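Local coordinates for Atg5 (Kluyveromyces marxianus, PDB 3VQI), which takes part in cytoplasm-to-vacuole transport and the formation of autophagic vesicles, and is required for selective degradation of the nucleus by autophagy, at residues Glu9-Gly14 and Leu43-Leu48; Val27-Thr32 and Thr62-Tyr67; Lys36-Val41 and Val56-Asp61; Phe76-Glu81 and Trp115-Cys120; Lys148-Ile153 and Ser199-Val204. One frame throughout, in Å; residues are numbered along the deposited sequence.

Interaction 1: Glu9-Gly14 and Leu43-Leu48; sequences ERVWNG and LRDAYL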
# COMPACT_ATOMS: atom_id res chain seq x y z
N GLU A 9 8.71 -14.83 2.05
CA GLU A 9 8.72 -14.54 3.48
C GLU A 9 9.25 -13.14 3.73
O GLU A 9 8.62 -12.35 4.43
CB GLU A 9 9.59 -15.57 4.21
CG GLU A 9 8.80 -16.54 5.07
CD GLU A 9 8.84 -16.16 6.53
OE1 GLU A 9 7.78 -15.74 7.07
OE2 GLU A 9 9.93 -16.26 7.12
N ARG A 10 10.42 -12.84 3.16
CA ARG A 10 11.03 -11.52 3.31
C ARG A 10 10.04 -10.43 2.93
O ARG A 10 9.94 -9.41 3.62
CB ARG A 10 12.27 -11.40 2.42
CG ARG A 10 13.48 -12.16 2.90
CD ARG A 10 14.03 -13.06 1.81
NE ARG A 10 15.28 -13.68 2.20
CZ ARG A 10 15.88 -14.65 1.52
NH1 ARG A 10 15.33 -15.12 0.41
NH2 ARG A 10 17.02 -15.16 1.96
N VAL A 11 9.31 -10.65 1.84
CA VAL A 11 8.33 -9.69 1.36
C VAL A 11 7.21 -9.49 2.39
O VAL A 11 6.91 -8.37 2.79
CB VAL A 11 7.73 -10.16 0.01
CG1 VAL A 11 6.59 -9.26 -0.39
CG2 VAL A 11 8.81 -10.12 -1.06
N TRP A 12 6.61 -10.60 2.82
CA TRP A 12 5.54 -10.53 3.81
C TRP A 12 6.00 -9.80 5.07
O TRP A 12 5.21 -9.10 5.71
CB TRP A 12 5.10 -11.94 4.18
CG TRP A 12 4.05 -11.97 5.22
CD1 TRP A 12 4.22 -12.24 6.54
CD2 TRP A 12 2.66 -11.80 5.01
NE1 TRP A 12 3.01 -12.26 7.18
CE2 TRP A 12 2.03 -11.99 6.26
CE3 TRP A 12 1.87 -11.51 3.89
CZ2 TRP A 12 0.64 -11.91 6.42
CZ3 TRP A 12 0.49 -11.42 4.05
CH2 TRP A 12 -0.11 -11.62 5.31
N ASN A 13 7.26 -9.96 5.41
CA ASN A 13 7.82 -9.30 6.58
C ASN A 13 8.53 -8.00 6.22
O ASN A 13 9.23 -7.42 7.06
CB ASN A 13 8.78 -10.23 7.31
CG ASN A 13 8.05 -11.34 8.05
OD1 ASN A 13 8.67 -12.24 8.61
ND2 ASN A 13 6.72 -11.29 8.06
N GLY A 14 8.35 -7.54 4.99
CA GLY A 14 8.97 -6.30 4.54
C GLY A 14 8.75 -5.14 5.49
O GLY A 14 7.63 -4.87 5.92
N LEU A 43 4.97 -2.01 8.33
CA LEU A 43 5.03 -3.13 7.42
C LEU A 43 4.80 -2.59 6.02
O LEU A 43 3.93 -1.74 5.82
CB LEU A 43 3.97 -4.15 7.79
CG LEU A 43 4.31 -4.90 9.09
CD1 LEU A 43 3.12 -5.71 9.54
CD2 LEU A 43 5.53 -5.79 8.85
N ARG A 44 5.59 -3.06 5.06
CA ARG A 44 5.44 -2.61 3.69
C ARG A 44 4.07 -2.94 3.15
O ARG A 44 3.44 -2.13 2.47
CB ARG A 44 6.51 -3.25 2.80
CG ARG A 44 7.82 -2.48 2.79
CD ARG A 44 8.94 -3.17 2.02
NE ARG A 44 9.84 -2.16 1.48
CZ ARG A 44 9.60 -1.48 0.37
NH1 ARG A 44 8.49 -1.71 -0.33
NH2 ARG A 44 10.43 -0.52 -0.01
N ASP A 45 3.58 -4.13 3.47
CA ASP A 45 2.28 -4.54 3.01
C ASP A 45 1.25 -4.39 4.11
O ASP A 45 0.74 -5.37 4.66
CB ASP A 45 2.32 -5.97 2.50
CG ASP A 45 2.19 -6.04 1.00
OD1 ASP A 45 1.20 -5.50 0.47
OD2 ASP A 45 3.08 -6.63 0.34
N ALA A 46 0.96 -3.14 4.43
CA ALA A 46 -0.00 -2.75 5.44
C ALA A 46 -0.48 -1.41 4.95
O ALA A 46 -0.04 -0.94 3.90
CB ALA A 46 0.68 -2.60 6.78
N TYR A 47 -1.38 -0.77 5.69
CA TYR A 47 -1.88 0.53 5.28
C TYR A 47 -1.48 1.61 6.28
O TYR A 47 -1.50 1.37 7.50
CB TYR A 47 -3.40 0.48 5.15
CG TYR A 47 -3.85 -0.24 3.91
CD1 TYR A 47 -3.73 0.35 2.66
CD2 TYR A 47 -4.43 -1.51 3.99
CE1 TYR A 47 -4.17 -0.29 1.51
CE2 TYR A 47 -4.88 -2.17 2.84
CZ TYR A 47 -4.75 -1.55 1.60
OH TYR A 47 -5.20 -2.16 0.46
N LEU A 48 -1.09 2.79 5.77
CA LEU A 48 -0.70 3.90 6.63
C LEU A 48 -1.74 4.13 7.69
O LEU A 48 -1.44 4.43 8.84
CB LEU A 48 -0.53 5.19 5.82
CG LEU A 48 0.87 5.41 5.26
CD1 LEU A 48 0.91 6.67 4.41
CD2 LEU A 48 1.83 5.51 6.42
O HOH W 1 5.41 -6.24 4.87
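Gly14 and Arg44 meet backbone to backbone. Arg44 N donates to Gly14 O over 2.9 Å with a nearly straight N-H...O angle of 173°, although the N-H comes from above the carbonyl plane. With chi1 at -86°, Arg44 CG lies beside its own backbone N, and the first carbons of the side chain run alongside Gly14: Arg44 CB is 3.7 Å from Gly14 O, and Arg44 CD comes to 4.0 Å from Gly14 CA. Asp45 joins through a bridging water, which accepts from Asp45 N at 3.1 Å and is hydrogen-bonded to Gly14 O and Trp12 O. An alanine in place of Arg44, lacking CG, CD and the guanidinium, would probably leave Asp94 without this salt bridge and open a gap beside Gly14. The Asp45 carboxylate is gripped by Ile265 N and Gln245 NE2. The contact thus joins the end of helix 6-12 to the loop between strand 37-43 and helix 48-59, with helix 89-96 packing against Arg44 and helix 181-189 against Trp12.

Interaction 2: Val27-Thr32 and Thr62-Tyr67; sequences VVPNTT and TIKVPY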
# COMPACT_ATOMS: atom_id res chain seq x y z
N VAL A 27 1.42 22.04 15.33
CA VAL A 27 2.25 21.80 16.50
C VAL A 27 2.17 22.94 17.51
O VAL A 27 1.89 24.09 17.15
CB VAL A 27 3.73 21.62 16.10
CG1 VAL A 27 4.29 22.93 15.58
CG2 VAL A 27 4.54 21.11 17.28
N VAL A 28 2.39 22.63 18.79
CA VAL A 28 2.37 23.64 19.83
C VAL A 28 3.63 24.50 19.70
O VAL A 28 4.73 23.98 19.47
CB VAL A 28 2.35 23.03 21.25
CG1 VAL A 28 1.03 22.31 21.48
CG2 VAL A 28 3.51 22.08 21.42
N PRO A 29 3.48 25.83 19.82
CA PRO A 29 4.56 26.82 19.72
C PRO A 29 5.93 26.39 20.24
O PRO A 29 6.07 25.97 21.40
CB PRO A 29 3.99 28.01 20.47
CG PRO A 29 2.54 27.96 20.06
CD PRO A 29 2.21 26.48 20.20
N ASN A 30 6.92 26.50 19.36
CA ASN A 30 8.31 26.17 19.65
C ASN A 30 8.56 25.02 20.64
O ASN A 30 8.95 25.25 21.79
CB ASN A 30 9.05 27.42 20.13
N THR A 31 8.33 23.79 20.19
CA THR A 31 8.58 22.63 21.02
C THR A 31 9.68 21.85 20.31
O THR A 31 9.75 21.85 19.09
CB THR A 31 7.34 21.75 21.19
OG1 THR A 31 6.60 21.73 19.97
CG2 THR A 31 6.47 22.28 22.32
N THR A 32 10.54 21.21 21.10
CA THR A 32 11.67 20.45 20.57
C THR A 32 11.31 19.40 19.53
O THR A 32 10.24 18.78 19.60
CB THR A 32 12.45 19.74 21.72
OG1 THR A 32 12.89 20.72 22.66
CG2 THR A 32 13.65 18.99 21.17
N THR A 62 2.04 17.17 21.75
CA THR A 62 2.62 18.24 20.96
C THR A 62 1.65 18.87 19.98
O THR A 62 1.99 19.80 19.27
CB THR A 62 3.84 17.71 20.21
OG1 THR A 62 4.80 17.23 21.17
CG2 THR A 62 4.49 18.79 19.38
N ILE A 63 0.42 18.37 19.95
CA ILE A 63 -0.56 18.92 19.03
C ILE A 63 -1.30 20.06 19.70
O ILE A 63 -1.97 19.87 20.72
CB ILE A 63 -1.56 17.84 18.55
CG1 ILE A 63 -1.00 17.11 17.33
CG2 ILE A 63 -2.88 18.48 18.17
CD1 ILE A 63 0.36 16.49 17.52
N LYS A 64 -1.19 21.26 19.12
CA LYS A 64 -1.83 22.45 19.67
C LYS A 64 -3.32 22.51 19.35
O LYS A 64 -4.12 23.02 20.13
CB LYS A 64 -1.15 23.72 19.14
CG LYS A 64 -1.62 24.15 17.74
CD LYS A 64 -0.88 25.39 17.22
CE LYS A 64 -1.52 25.93 15.93
NZ LYS A 64 -0.83 27.14 15.40
N VAL A 65 -3.68 22.00 18.18
CA VAL A 65 -5.07 22.04 17.72
C VAL A 65 -5.93 20.99 18.42
O VAL A 65 -5.42 19.97 18.89
CB VAL A 65 -5.11 21.83 16.17
CG1 VAL A 65 -6.47 22.20 15.61
CG2 VAL A 65 -4.02 22.67 15.51
N PRO A 66 -7.24 21.24 18.54
CA PRO A 66 -8.16 20.29 19.18
C PRO A 66 -8.73 19.31 18.16
O PRO A 66 -8.93 19.67 17.00
CB PRO A 66 -9.23 21.19 19.76
CG PRO A 66 -9.34 22.24 18.71
CD PRO A 66 -7.89 22.56 18.42
N TYR A 67 -9.01 18.08 18.58
CA TYR A 67 -9.57 17.10 17.65
C TYR A 67 -10.67 16.19 18.18
O TYR A 67 -10.63 15.71 19.32
CB TYR A 67 -8.47 16.23 17.04
CG TYR A 67 -7.41 15.74 17.99
CD1 TYR A 67 -6.38 16.59 18.40
CD2 TYR A 67 -7.39 14.41 18.42
CE1 TYR A 67 -5.34 16.13 19.21
CE2 TYR A 67 -6.35 13.94 19.23
CZ TYR A 67 -5.33 14.80 19.61
OH TYR A 67 -4.28 14.34 20.37
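Val28 CG1 lies over one face of the flat peptide between Ile63 and Lys64, 3.4 Å from Lys64 N. The preceding carbonyl is approached by a donor instead: Thr62 O receives Val28 N at 2.9 Å, the N-H...O angle being 151° and the donor tilted 28° from the carbonyl plane. Val27 CA also points a C-H at Thr62 O, at 3.4 Å. The other methyl of Val28, CG2, lies 3.5 Å from Thr62 O, leaving the carbonyl flanked by carbon as well as held by the N-H.

Lys64 lies alongside from the other segment. Its chi1 of 82° sets CG between the backbone N and the carbonyl carbon, where CG is 3.6 Å from Val27 O; beyond CG the chain is extended and its end leads away from the 27-32 loop. Within that loop Thr31 OG1 donates to Val28 O at 3.0 Å, while the same hydroxyl passes Thr62 CG2 at 3.7 Å. Thr62 OG1 bonds instead to Asp35 O. A backbone bond between Lys64 and Ile26 accompanies the single beta bridge of Val27 with Ile63. This bridge pins the loop joining strands 15-22 and 37-43 to the chain leaving helix 48-59, at one end of the ubiquitin-like (beta-grasp) domain.

Interaction 3: Lys36-Val41 and Val56-Asp61; sequences KSCHIV and VRKLAD. With SO4 (sulfate ion), chain G.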
# COMPACT_ATOMS: atom_id res chain seq x y z
N LYS A 36 8.26 16.33 19.21
CA LYS A 36 7.22 16.28 18.18
C LYS A 36 7.49 15.20 17.14
O LYS A 36 6.92 15.21 16.05
CB LYS A 36 7.09 17.65 17.50
CG LYS A 36 8.33 18.09 16.74
CD LYS A 36 8.13 19.47 16.14
CE LYS A 36 9.40 19.96 15.45
NZ LYS A 36 9.25 21.36 14.96
N SER A 37 8.37 14.27 17.48
CA SER A 37 8.70 13.18 16.58
C SER A 37 8.50 11.83 17.23
O SER A 37 8.30 11.73 18.44
CB SER A 37 10.16 13.29 16.13
OG SER A 37 10.35 14.41 15.28
N CYS A 38 8.55 10.79 16.41
CA CYS A 38 8.42 9.42 16.87
C CYS A 38 8.77 8.54 15.68
O CYS A 38 8.36 8.82 14.56
CB CYS A 38 7.00 9.12 17.38
SG CYS A 38 5.73 8.88 16.13
N HIS A 39 9.56 7.51 15.91
CA HIS A 39 9.95 6.61 14.84
C HIS A 39 9.22 5.31 15.03
O HIS A 39 9.16 4.77 16.14
CB HIS A 39 11.46 6.37 14.86
CG HIS A 39 12.26 7.63 15.03
ND1 HIS A 39 12.38 8.26 16.25
CD2 HIS A 39 12.92 8.40 14.14
CE1 HIS A 39 13.08 9.37 16.10
NE2 HIS A 39 13.42 9.48 14.83
N ILE A 40 8.63 4.80 13.96
CA ILE A 40 7.92 3.55 14.05
C ILE A 40 8.24 2.73 12.84
O ILE A 40 8.43 3.26 11.75
CB ILE A 40 6.42 3.79 14.13
CG1 ILE A 40 5.94 4.47 12.87
CG2 ILE A 40 6.11 4.68 15.33
CD1 ILE A 40 4.47 4.79 12.91
N VAL A 41 8.34 1.42 13.03
CA VAL A 41 8.63 0.55 11.92
C VAL A 41 7.26 0.19 11.35
O VAL A 41 6.35 -0.15 12.11
CB VAL A 41 9.37 -0.73 12.38
CG1 VAL A 41 9.68 -1.61 11.18
CG2 VAL A 41 10.66 -0.35 13.08
N VAL A 56 -1.01 9.40 16.37
CA VAL A 56 -1.71 10.48 17.02
C VAL A 56 -1.49 10.41 18.53
O VAL A 56 -1.18 11.42 19.16
CB VAL A 56 -3.20 10.44 16.69
CG1 VAL A 56 -3.97 11.34 17.64
CG2 VAL A 56 -3.42 10.89 15.25
N ARG A 57 -1.64 9.22 19.10
CA ARG A 57 -1.46 9.02 20.54
C ARG A 57 -0.08 9.49 20.99
O ARG A 57 0.04 10.32 21.89
CB ARG A 57 -1.61 7.52 20.88
CG ARG A 57 -1.73 7.20 22.39
CD ARG A 57 -1.06 5.87 22.82
NE ARG A 57 -1.07 4.80 21.81
CZ ARG A 57 -2.15 4.33 21.19
NH1 ARG A 57 -3.35 4.83 21.48
NH2 ARG A 57 -2.05 3.36 20.30
N LYS A 58 0.97 8.96 20.37
CA LYS A 58 2.32 9.32 20.76
C LYS A 58 2.64 10.81 20.71
O LYS A 58 3.51 11.28 21.45
CB LYS A 58 3.35 8.60 19.89
CG LYS A 58 3.50 7.13 20.14
CD LYS A 58 4.79 6.63 19.50
CE LYS A 58 4.75 5.14 19.18
NZ LYS A 58 5.53 4.31 20.14
N LEU A 59 1.95 11.54 19.84
CA LEU A 59 2.22 12.97 19.69
C LEU A 59 1.09 13.88 20.14
O LEU A 59 1.18 15.09 19.97
CB LEU A 59 2.57 13.28 18.23
CG LEU A 59 3.58 12.34 17.56
CD1 LEU A 59 3.78 12.72 16.10
CD2 LEU A 59 4.91 12.40 18.31
N ALA A 60 0.04 13.31 20.72
CA ALA A 60 -1.10 14.11 21.18
C ALA A 60 -0.67 15.28 22.06
O ALA A 60 -1.33 16.32 22.08
CB ALA A 60 -2.07 13.24 21.95
N ASP A 61 0.45 15.12 22.77
CA ASP A 61 0.97 16.15 23.65
C ASP A 61 1.49 17.38 22.94
O ASP A 61 1.41 18.49 23.46
CB ASP A 61 2.10 15.57 24.52
CG ASP A 61 1.62 15.15 25.88
OD1 ASP A 61 0.38 15.05 26.08
OD2 ASP A 61 2.49 14.90 26.76
S SO4 G . 10.58 7.54 19.51
O1 SO4 G . 11.23 8.58 18.69
O2 SO4 G . 9.71 8.17 20.52
O3 SO4 G . 9.76 6.66 18.65
O4 SO4 G . 11.63 6.74 20.17
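Lys36 CA and Leu59 CA approach to 6.2 Å where the chain entering strand 37-43 passes helix 48-59. Farther along, Cys38 CA and Lys58 CA are 7.2 Å apart, a spacing that side chains must fill. Leu59 CD2 does so at one end, 3.5 Å from Ser37 O and 4.0 Å from Cys38 CB. Lys58 stretches beside the strand with its aliphatic part: its CD lies 3.9 Å from Cys38 CB and its CE 4.1 Å from Ile40 CG2, before a bend at chi4 (-104°) turns NZ from the line of the chain. The His39 CB leaves the backbone on the side away from helix 48-59, and the residue binds a sulfate, probably from the crystallisation liquor, donating from ND1 to sulfate O1 at 2.7 Å and from its backbone N to sulfate O3 at 2.9 Å. Strand 37-43 pairs with strand 15-22, and a hairpin followed by a helix laid across the mixed sheet is the arrangement of the ubiquitin (beta-grasp) fold.

Interaction 4: Phe76-Glu81 and Trp115-Cys120; sequences FEYNGE and WELQLC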
# COMPACT_ATOMS: atom_id res chain seq x y z
N PHE A 76 -1.37 12.17 6.22
CA PHE A 76 0.08 12.30 6.28
C PHE A 76 0.55 13.11 5.08
O PHE A 76 -0.09 13.12 4.02
CB PHE A 76 0.79 10.94 6.25
CG PHE A 76 0.62 10.12 7.49
CD1 PHE A 76 -0.39 9.16 7.59
CD2 PHE A 76 1.51 10.26 8.56
CE1 PHE A 76 -0.51 8.36 8.71
CE2 PHE A 76 1.40 9.47 9.70
CZ PHE A 76 0.39 8.51 9.77
N GLU A 77 1.66 13.80 5.26
CA GLU A 77 2.20 14.57 4.16
C GLU A 77 3.67 14.29 4.02
O GLU A 77 4.40 14.16 5.00
CB GLU A 77 1.98 16.06 4.39
CG GLU A 77 0.75 16.62 3.70
CD GLU A 77 0.51 18.09 4.04
OE1 GLU A 77 1.49 18.84 4.19
OE2 GLU A 77 -0.67 18.48 4.16
N TYR A 78 4.09 14.12 2.78
CA TYR A 78 5.49 13.89 2.49
C TYR A 78 5.85 15.08 1.62
O TYR A 78 5.17 15.36 0.64
CB TYR A 78 5.69 12.58 1.73
CG TYR A 78 7.11 12.38 1.32
CD1 TYR A 78 7.53 12.60 0.01
CD2 TYR A 78 8.07 12.02 2.27
CE1 TYR A 78 8.86 12.48 -0.36
CE2 TYR A 78 9.41 11.90 1.91
CZ TYR A 78 9.80 12.13 0.60
OH TYR A 78 11.13 12.04 0.26
N ASN A 79 6.89 15.81 2.02
CA ASN A 79 7.34 17.00 1.30
C ASN A 79 6.20 17.93 0.94
O ASN A 79 6.11 18.41 -0.18
CB ASN A 79 8.10 16.61 0.04
CG ASN A 79 9.47 16.07 0.35
OD1 ASN A 79 9.89 16.06 1.51
ND2 ASN A 79 10.19 15.62 -0.68
N GLY A 80 5.30 18.17 1.90
CA GLY A 80 4.20 19.07 1.66
C GLY A 80 3.07 18.57 0.79
O GLY A 80 2.21 19.36 0.39
N GLU A 81 3.05 17.28 0.48
CA GLU A 81 1.99 16.71 -0.34
C GLU A 81 1.24 15.58 0.38
O GLU A 81 1.86 14.70 0.99
CB GLU A 81 2.57 16.20 -1.65
CG GLU A 81 3.21 17.28 -2.50
CD GLU A 81 2.19 18.21 -3.14
OE1 GLU A 81 1.20 17.70 -3.73
OE2 GLU A 81 2.39 19.44 -3.06
N TRP A 115 11.98 7.23 6.21
CA TRP A 115 10.99 7.96 5.43
C TRP A 115 10.37 8.97 6.39
O TRP A 115 9.86 8.58 7.44
CB TRP A 115 9.94 6.97 4.91
CG TRP A 115 8.88 7.53 3.99
CD1 TRP A 115 9.01 8.59 3.14
CD2 TRP A 115 7.58 6.98 3.75
NE1 TRP A 115 7.87 8.73 2.38
CE2 TRP A 115 6.98 7.76 2.74
CE3 TRP A 115 6.86 5.90 4.29
CZ2 TRP A 115 5.69 7.49 2.25
CZ3 TRP A 115 5.59 5.64 3.80
CH2 TRP A 115 5.02 6.43 2.79
N GLU A 116 10.43 10.26 6.07
CA GLU A 116 9.85 11.25 6.96
C GLU A 116 8.47 11.72 6.47
O GLU A 116 8.30 12.07 5.31
CB GLU A 116 10.78 12.46 7.11
CG GLU A 116 10.37 13.40 8.25
CD GLU A 116 11.30 14.59 8.45
OE1 GLU A 116 12.41 14.61 7.88
OE2 GLU A 116 10.90 15.52 9.20
N LEU A 117 7.50 11.72 7.38
CA LEU A 117 6.14 12.13 7.07
C LEU A 117 5.68 13.15 8.10
O LEU A 117 6.12 13.11 9.25
CB LEU A 117 5.19 10.93 7.13
CG LEU A 117 5.47 9.79 6.14
CD1 LEU A 117 4.46 8.66 6.35
CD2 LEU A 117 5.40 10.32 4.72
N GLN A 118 4.82 14.07 7.70
CA GLN A 118 4.32 15.02 8.68
C GLN A 118 2.90 14.57 9.01
O GLN A 118 2.18 14.05 8.15
CB GLN A 118 4.30 16.47 8.15
CG GLN A 118 5.29 16.84 7.03
CD GLN A 118 6.72 16.39 7.27
OE1 GLN A 118 7.28 16.59 8.35
NE2 GLN A 118 7.32 15.79 6.24
N LEU A 119 2.50 14.73 10.27
CA LEU A 119 1.16 14.35 10.67
C LEU A 119 0.39 15.66 10.64
O LEU A 119 0.75 16.61 11.33
CB LEU A 119 1.17 13.74 12.09
CG LEU A 119 -0.21 13.53 12.73
CD1 LEU A 119 -0.93 12.41 11.99
CD2 LEU A 119 -0.05 13.20 14.20
N CYS A 120 -0.66 15.72 9.83
CA CYS A 120 -1.45 16.93 9.70
C CYS A 120 -2.91 16.74 10.09
O CYS A 120 -3.41 15.62 10.09
CB CYS A 120 -1.38 17.41 8.25
SG CYS A 120 0.24 17.27 7.48
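Phe76 and Tyr78 flank Leu117 where two antiparallel strands of the ubiquitin-like sheet lie side by side, their short segments running at 138°. Leu117 is the bump that fills the hollow between them, its CB and CD1 meeting Phe76 CD2 and its CD2 resting 3.8 Å from Tyr78 CB. Leu117 CD2 also sits over one face of the Trp115 ring, 3.5 Å above its plane toward the rim. Tyr78 CG, anti to the backbone N (chi1 175°), comes 3.9 Å from Trp115 NE1, and the ring lies obliquely to the five-membered ring of Trp115, centroids 4.9 Å apart and planes at 48°. Asn79 CG lies over a face of the Tyr78 ring, and Glu116 O is at its edge. An alanine in place of Tyr78 would probably open a gap beside the Trp115 indole and leave the Asn79 side chain without the ring beneath it.

The backbones are joined at Glu77 and Gln118, a hydrogen-bonded pair, with Glu77 N to Gln118 O at 2.9 Å and Gln118 N to Glu77 O at 2.7 Å. Beside this pair the extended Glu77 side chain passes Cys120, with SG 3.5 Å from Glu77 CD, while Glu77 OE2 bonds to Trp75 NE1.

Interaction 5: Lys148-Ile153 and Ser199-Val204; sequences KQACFI and SLPVRV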
# COMPACT_ATOMS: atom_id res chain seq x y z
N LYS A 148 -12.03 -7.87 -4.55
CA LYS A 148 -13.23 -8.16 -5.30
C LYS A 148 -12.95 -7.75 -6.73
O LYS A 148 -13.64 -8.18 -7.65
CB LYS A 148 -14.40 -7.35 -4.73
CG LYS A 148 -15.79 -7.80 -5.16
CD LYS A 148 -16.85 -7.20 -4.23
CE LYS A 148 -18.25 -7.75 -4.50
NZ LYS A 148 -19.21 -7.29 -3.44
N GLN A 149 -11.92 -6.92 -6.90
CA GLN A 149 -11.52 -6.41 -8.22
C GLN A 149 -10.38 -7.21 -8.83
O GLN A 149 -10.47 -7.65 -9.97
CB GLN A 149 -11.10 -4.94 -8.10
CG GLN A 149 -10.75 -4.28 -9.43
CD GLN A 149 -10.55 -2.77 -9.31
OE1 GLN A 149 -11.37 -2.06 -8.71
NE2 GLN A 149 -9.46 -2.26 -9.89
N ALA A 150 -9.30 -7.39 -8.08
CA ALA A 150 -8.16 -8.15 -8.59
C ALA A 150 -8.63 -9.55 -8.98
O ALA A 150 -7.96 -10.27 -9.72
CB ALA A 150 -7.07 -8.23 -7.53
N CYS A 151 -9.80 -9.92 -8.47
CA CYS A 151 -10.38 -11.23 -8.74
C CYS A 151 -10.86 -11.27 -10.19
O CYS A 151 -10.46 -12.16 -10.96
CB CYS A 151 -11.55 -11.47 -7.77
SG CYS A 151 -12.06 -13.20 -7.59
N PHE A 152 -11.71 -10.31 -10.56
CA PHE A 152 -12.23 -10.19 -11.92
C PHE A 152 -11.09 -10.23 -12.92
O PHE A 152 -11.15 -10.92 -13.94
CB PHE A 152 -12.96 -8.86 -12.08
CG PHE A 152 -14.34 -8.85 -11.52
CD1 PHE A 152 -15.35 -9.59 -12.12
CD2 PHE A 152 -14.65 -8.05 -10.42
CE1 PHE A 152 -16.66 -9.54 -11.63
CE2 PHE A 152 -15.95 -7.98 -9.93
CZ PHE A 152 -16.95 -8.73 -10.54
N ILE A 153 -10.05 -9.47 -12.62
CA ILE A 153 -8.90 -9.43 -13.49
C ILE A 153 -8.33 -10.83 -13.65
O ILE A 153 -8.01 -11.25 -14.76
CB ILE A 153 -7.81 -8.49 -12.90
CG1 ILE A 153 -8.32 -7.05 -12.91
CG2 ILE A 153 -6.51 -8.60 -13.70
CD1 ILE A 153 -7.31 -6.05 -12.39
N SER A 199 -6.07 -12.64 -16.97
CA SER A 199 -5.19 -11.47 -16.87
C SER A 199 -4.78 -11.19 -15.42
O SER A 199 -5.50 -11.51 -14.48
CB SER A 199 -5.87 -10.24 -17.49
OG SER A 199 -7.27 -10.25 -17.28
N LEU A 200 -3.59 -10.61 -15.24
CA LEU A 200 -3.10 -10.32 -13.91
C LEU A 200 -3.15 -8.84 -13.50
O LEU A 200 -2.83 -7.94 -14.28
CB LEU A 200 -1.67 -10.87 -13.76
CG LEU A 200 -0.69 -10.79 -14.92
CD1 LEU A 200 -0.42 -9.34 -15.28
CD2 LEU A 200 0.61 -11.49 -14.53
N PRO A 201 -3.56 -8.57 -12.24
CA PRO A 201 -3.69 -7.22 -11.66
C PRO A 201 -2.36 -6.46 -11.60
O PRO A 201 -1.48 -6.78 -10.80
CB PRO A 201 -4.25 -7.50 -10.26
CG PRO A 201 -5.03 -8.77 -10.46
CD PRO A 201 -4.07 -9.58 -11.30
N VAL A 202 -2.21 -5.46 -12.46
CA VAL A 202 -0.98 -4.69 -12.49
C VAL A 202 -1.27 -3.20 -12.46
O VAL A 202 -2.23 -2.72 -13.07
CB VAL A 202 -0.14 -4.98 -13.73
CG1 VAL A 202 1.23 -4.33 -13.59
CG2 VAL A 202 0.01 -6.46 -13.92
N ARG A 203 -0.42 -2.47 -11.74
CA ARG A 203 -0.55 -1.03 -11.64
C ARG A 203 0.82 -0.43 -11.72
O ARG A 203 1.74 -0.86 -11.02
CB ARG A 203 -1.24 -0.65 -10.32
CG ARG A 203 -2.74 -0.87 -10.37
CD ARG A 203 -3.39 -0.68 -9.02
NE ARG A 203 -4.84 -0.83 -9.12
CZ ARG A 203 -5.66 -0.85 -8.08
NH1 ARG A 203 -5.17 -0.72 -6.85
NH2 ARG A 203 -6.96 -0.97 -8.27
N VAL A 204 0.97 0.55 -12.61
CA VAL A 204 2.26 1.19 -12.80
C VAL A 204 2.19 2.66 -12.40
O VAL A 204 1.20 3.34 -12.67
CB VAL A 204 2.69 1.11 -14.28
CG1 VAL A 204 4.13 1.59 -14.43
CG2 VAL A 204 2.54 -0.32 -14.79
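Ile153 and Ser199 approach to 5.4 Å between CA atoms and Ala150 and Pro201 to 5.5 Å, so one turn of helix 135-155 lies against the chain that leads into strand 202-205. Ile153 O takes two donors from a single residue: Ser199 OG at 2.8 Å, in the carbonyl plane on a lone pair, and Ser199 N at a longer 3.3 Å, bent to 135°. The serine's chi1 of 35° places OG between its backbone N and carbonyl carbon.

Next to this pair of bonds Pro201 fits into the notch between residues one turn apart on the helix. Its CG meets Ala150 CB at 3.6 Å, and its CD meets Ile153 CG2, also at 3.6 Å, as the two side chains slide past each other in opposite directions. Tyr259 and Phe268 also touch Pro201. Gln149 extends its amide to the edge of the Arg203 guanidinium, the planes 77° apart, but the amide's orientation is uncertain. Arg203 is held by Gln213, Tyr270 and Gln146. A carbonyl oxygen that accepts two hydrogen bonds fixes Ser199 against the helix, whereas the proline packing has no directional bond, so the polar end probably sets the position of the chain entering the UblB domain.

How the interactions relate
From the N terminus, interaction 1 closes the first loop, bringing the end of helix 6-12 to the loop after strand 37-43. Interaction 2 crosses it, since residues 27-32 fall inside that loop and residues 62-67 beyond it. Interaction 3 is nested within the loop of interaction 2, and the two touch where Thr62 meets Lys36 and Tyr67 meets Val56; it too crosses interaction 1. Interaction 4 follows in series, tying strand 74-78 to strand 114-121, and reaches back through Leu48 to interaction 1 and through Val56 to interaction 3. Interaction 5, in series after these, closes the loop from helix 135-155 to strand 202-205 and joins the helical bundle region to UblB.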